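Local coordinates for protein putative short-chain oxidoreductase (Thermus thermophilus, PDB 2YUT) that binds NADP(H) in a Rossmann-type fold and probably acts as an oxidoreductase of the short-chain dehydrogenase/reductase family, at residues T6-G11 with G33-L38. Numbering follows the deposited sequence.
Sequences TGATGG and GALAEL. With NAP (NADP nicotinamide-adenine-dinucleotide phosphate), chain B.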
loop_
_atom_site.group_PDB
_atom_site.type_symbol
_atom_site.label_atom_id
_atom_site.label_comp_id
_atom_site.label_asym_id
_atom_site.label_seq_id
_atom_site.Cartn_x
_atom_site.Cartn_y
_atom_site.Cartn_z
ATOM N N THR A 6 12.420 10.436 13.162
ATOM C CA THR A 6 12.353 10.964 11.805
ATOM C C THR A 6 11.042 11.752 11.790
ATOM O O THR A 6 10.149 11.473 12.586
ATOM C CB THR A 6 12.359 9.836 10.737
ATOM O OG1 THR A 6 11.390 8.838 11.072
ATOM C CG2 THR A 6 13.746 9.186 10.669
ATOM N N GLY A 7 10.927 12.742 10.911
ATOM C CA GLY A 7 9.720 13.548 10.896
ATOM C C GLY A 7 9.714 14.422 12.147
ATOM O O GLY A 7 8.662 14.859 12.628
ATOM N N ALA A 8 10.912 14.674 12.670
ATOM C CA ALA A 8 11.097 15.475 13.875
ATOM C C ALA A 8 10.557 16.895 13.731
ATOM O O ALA A 8 10.154 17.513 14.715
ATOM C CB ALA A 8 12.581 15.509 14.251
ATOM N N THR A 9 10.543 17.405 12.504
ATOM C CA THR A 9 10.051 18.754 12.238
ATOM C C THR A 9 8.528 18.813 12.137
ATOM O O THR A 9 7.958 19.886 11.938
ATOM C CB THR A 9 10.619 19.295 10.920
ATOM O OG1 THR A 9 10.400 18.324 9.890
ATOM C CG2 THR A 9 12.112 19.591 11.049
ATOM N N GLY A 10 7.867 17.665 12.261
ATOM C CA GLY A 10 6.415 17.646 12.174
ATOM C C GLY A 10 5.740 17.859 13.517
ATOM O O GLY A 10 6.413 18.068 14.527
ATOM N N GLY A 11 4.412 17.797 13.535
ATOM C CA GLY A 11 3.676 17.992 14.775
ATOM C C GLY A 11 3.955 16.924 15.816
ATOM O O GLY A 11 4.298 17.240 16.958
ATOM N N GLY A 33 16.391 24.176 8.583
ATOM C CA GLY A 33 16.350 25.266 9.540
ATOM C C GLY A 33 15.552 24.903 10.778
ATOM O O GLY A 33 16.057 24.978 11.903
ATOM N N ALA A 34 14.303 24.496 10.576
ATOM C CA ALA A 34 13.447 24.129 11.696
ATOM C C ALA A 34 14.072 22.985 12.486
ATOM O O ALA A 34 14.020 22.968 13.720
ATOM C CB ALA A 34 12.062 23.726 11.188
ATOM N N LEU A 35 14.668 22.034 11.769
ATOM C CA LEU A 35 15.300 20.881 12.399
ATOM C C LEU A 35 16.449 21.274 13.327
ATOM O O LEU A 35 16.516 20.814 14.465
ATOM C CB LEU A 35 15.833 19.918 11.336
ATOM C CG LEU A 35 16.510 18.652 11.879
ATOM C CD1 LEU A 35 15.469 17.753 12.519
ATOM C CD2 LEU A 35 17.217 17.911 10.751
ATOM N N ALA A 36 17.351 22.117 12.832
ATOM C CA ALA A 36 18.507 22.550 13.616
ATOM C C ALA A 36 18.134 23.276 14.906
ATOM O O ALA A 36 18.787 23.087 15.931
ATOM C CB ALA A 36 19.416 23.437 12.769
ATOM N N GLU A 37 17.090 24.098 14.860
ATOM C CA GLU A 37 16.668 24.844 16.042
ATOM C C GLU A 37 16.039 23.939 17.100
ATOM O O GLU A 37 16.280 24.122 18.300
ATOM C CB GLU A 37 15.686 25.962 15.655
ATOM C CG GLU A 37 15.190 26.810 16.855
ATOM C CD GLU A 37 16.326 27.308 17.760
ATOM O OE1 GLU A 37 17.245 27.998 17.255
ATOM O OE2 GLU A 37 16.307 27.007 18.984
ATOM N N LEU A 38 15.229 22.974 16.662
ATOM C CA LEU A 38 14.600 22.044 17.597
ATOM C C LEU A 38 15.692 21.190 18.237
ATOM O O LEU A 38 15.718 21.001 19.456
ATOM C CB LEU A 38 13.602 21.130 16.876
ATOM C CG LEU A 38 12.979 20.008 17.723
ATOM C CD1 LEU A 38 12.199 20.611 18.881
ATOM C CD2 LEU A 38 12.057 19.149 16.861
HETATM P PA NAP B . 3.249 16.575 9.952
HETATM O O1A NAP B . 2.865 17.134 8.492
HETATM O O2A NAP B . 3.081 17.586 11.020
HETATM O O5B NAP B . 4.768 16.064 9.836
HETATM C C5B NAP B . 5.161 15.207 8.762
HETATM C C4B NAP B . 6.651 14.885 8.863
HETATM O O4B NAP B . 6.994 14.009 7.775
HETATM C C3B NAP B . 7.483 16.159 8.690
HETATM O O3B NAP B . 8.587 16.146 9.599
HETATM C C2B NAP B . 7.991 16.026 7.255
HETATM O O2B NAP B . 9.261 16.672 7.137
HETATM C C1B NAP B . 8.225 14.516 7.242
HETATM N N9A NAP B . 8.436 14.042 5.856
HETATM C C8A NAP B . 7.535 14.074 4.877
HETATM N N7A NAP B . 8.077 13.598 3.758
HETATM C C5A NAP B . 9.334 13.258 4.028
HETATM C C6A NAP B . 10.378 12.739 3.273
HETATM N N6A NAP B . 10.205 12.463 1.983
HETATM N N1A NAP B . 11.561 12.524 3.866
HETATM C C2A NAP B . 11.742 12.798 5.146
HETATM N N3A NAP B . 10.773 13.294 5.894
HETATM C C4A NAP B . 9.564 13.537 5.367
HETATM O O3 NAP B . 2.339 15.259 10.150
HETATM P PN NAP B . 2.053 14.599 11.591
HETATM O O1N NAP B . 0.678 14.944 12.019
HETATM O O2N NAP B . 3.175 14.887 12.513
HETATM O O5D NAP B . 2.049 13.022 11.264
HETATM C C5D NAP B . 3.126 12.182 11.687
HETATM C C4D NAP B . 2.828 10.708 11.395
HETATM O O4D NAP B . 1.603 10.384 12.081
HETATM C C3D NAP B . 2.551 10.494 9.905
HETATM O O3D NAP B . 2.823 9.144 9.520
HETATM C C2D NAP B . 1.050 10.763 9.841
HETATM O O2D NAP B . 0.458 10.149 8.694
HETATM C C1D NAP B . 0.634 9.993 11.093
HETATM N N1N NAP B . -0.755 10.278 11.517
HETATM C C2N NAP B . -1.168 11.600 11.726
HETATM C C3N NAP B . -2.475 11.862 12.119
HETATM C C7N NAP B . -2.927 13.305 12.356
HETATM O O7N NAP B . -4.114 13.577 12.526
HETATM N N7N NAP B . -1.950 14.207 12.350
HETATM C C4N NAP B . -3.370 10.814 12.303
HETATM C C5N NAP B . -2.964 9.500 12.098
HETATM C C6N NAP B . -1.660 9.226 11.705
HETATM P P2B NAP B . 9.396 18.215 6.695
HETATM O O1X NAP B . 8.193 19.027 7.393
HETATM O O2X NAP B . 10.758 18.726 7.386
HETATM O O3X NAP B . 9.409 18.382 5.224
#
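Thr9 and Ala8 meet helix 32-42 through van der Waals contacts, with no polar bond between the two segments. CG2 of Thr9 lies over the helix backbone, 3.6 Å from Leu35 N, and also touches Leu35 CB (CG2 to CB, 3.7 Å) and Ala34 CB. Ala8 CB makes an apolar contact with Leu35 CD1 at 4.0 Å, while Leu38 CD2 sits 3.3 Å from Ala8 O, a close carbon-oxygen approach. Leu27 of strand 24-28 also packs on Ala8, Leu35 and Leu38.

The polar contacts go to the cofactor. With chi1 at 51°, Thr9 OG1 lies between its backbone N and carbonyl carbon, while CG2 is anti to that carbon. OG1 thus accepts from the ribose hydroxyl NAP O3B (2.8 Å) and donates to NAP O2X of the 2'-phosphate (2.6 Å). Gly11 N, at the start of helix 11-19, gives NAP O2A a nearly straight bond (2.9 Å, 170°). Arg30 NE and Arg31 N also hydrogen-bond the cofactor.

An alanine in place of Thr9 would probably leave O3B and O2X without this shared partner and open a gap beside Leu35.

The contact thus joins the TGxxxGxG loop of the short-chain dehydrogenase/reductase fold, after strand 2-6, to helix 32-42, and the 2'-phosphate bond is consistent with a preference for NADP over NAD.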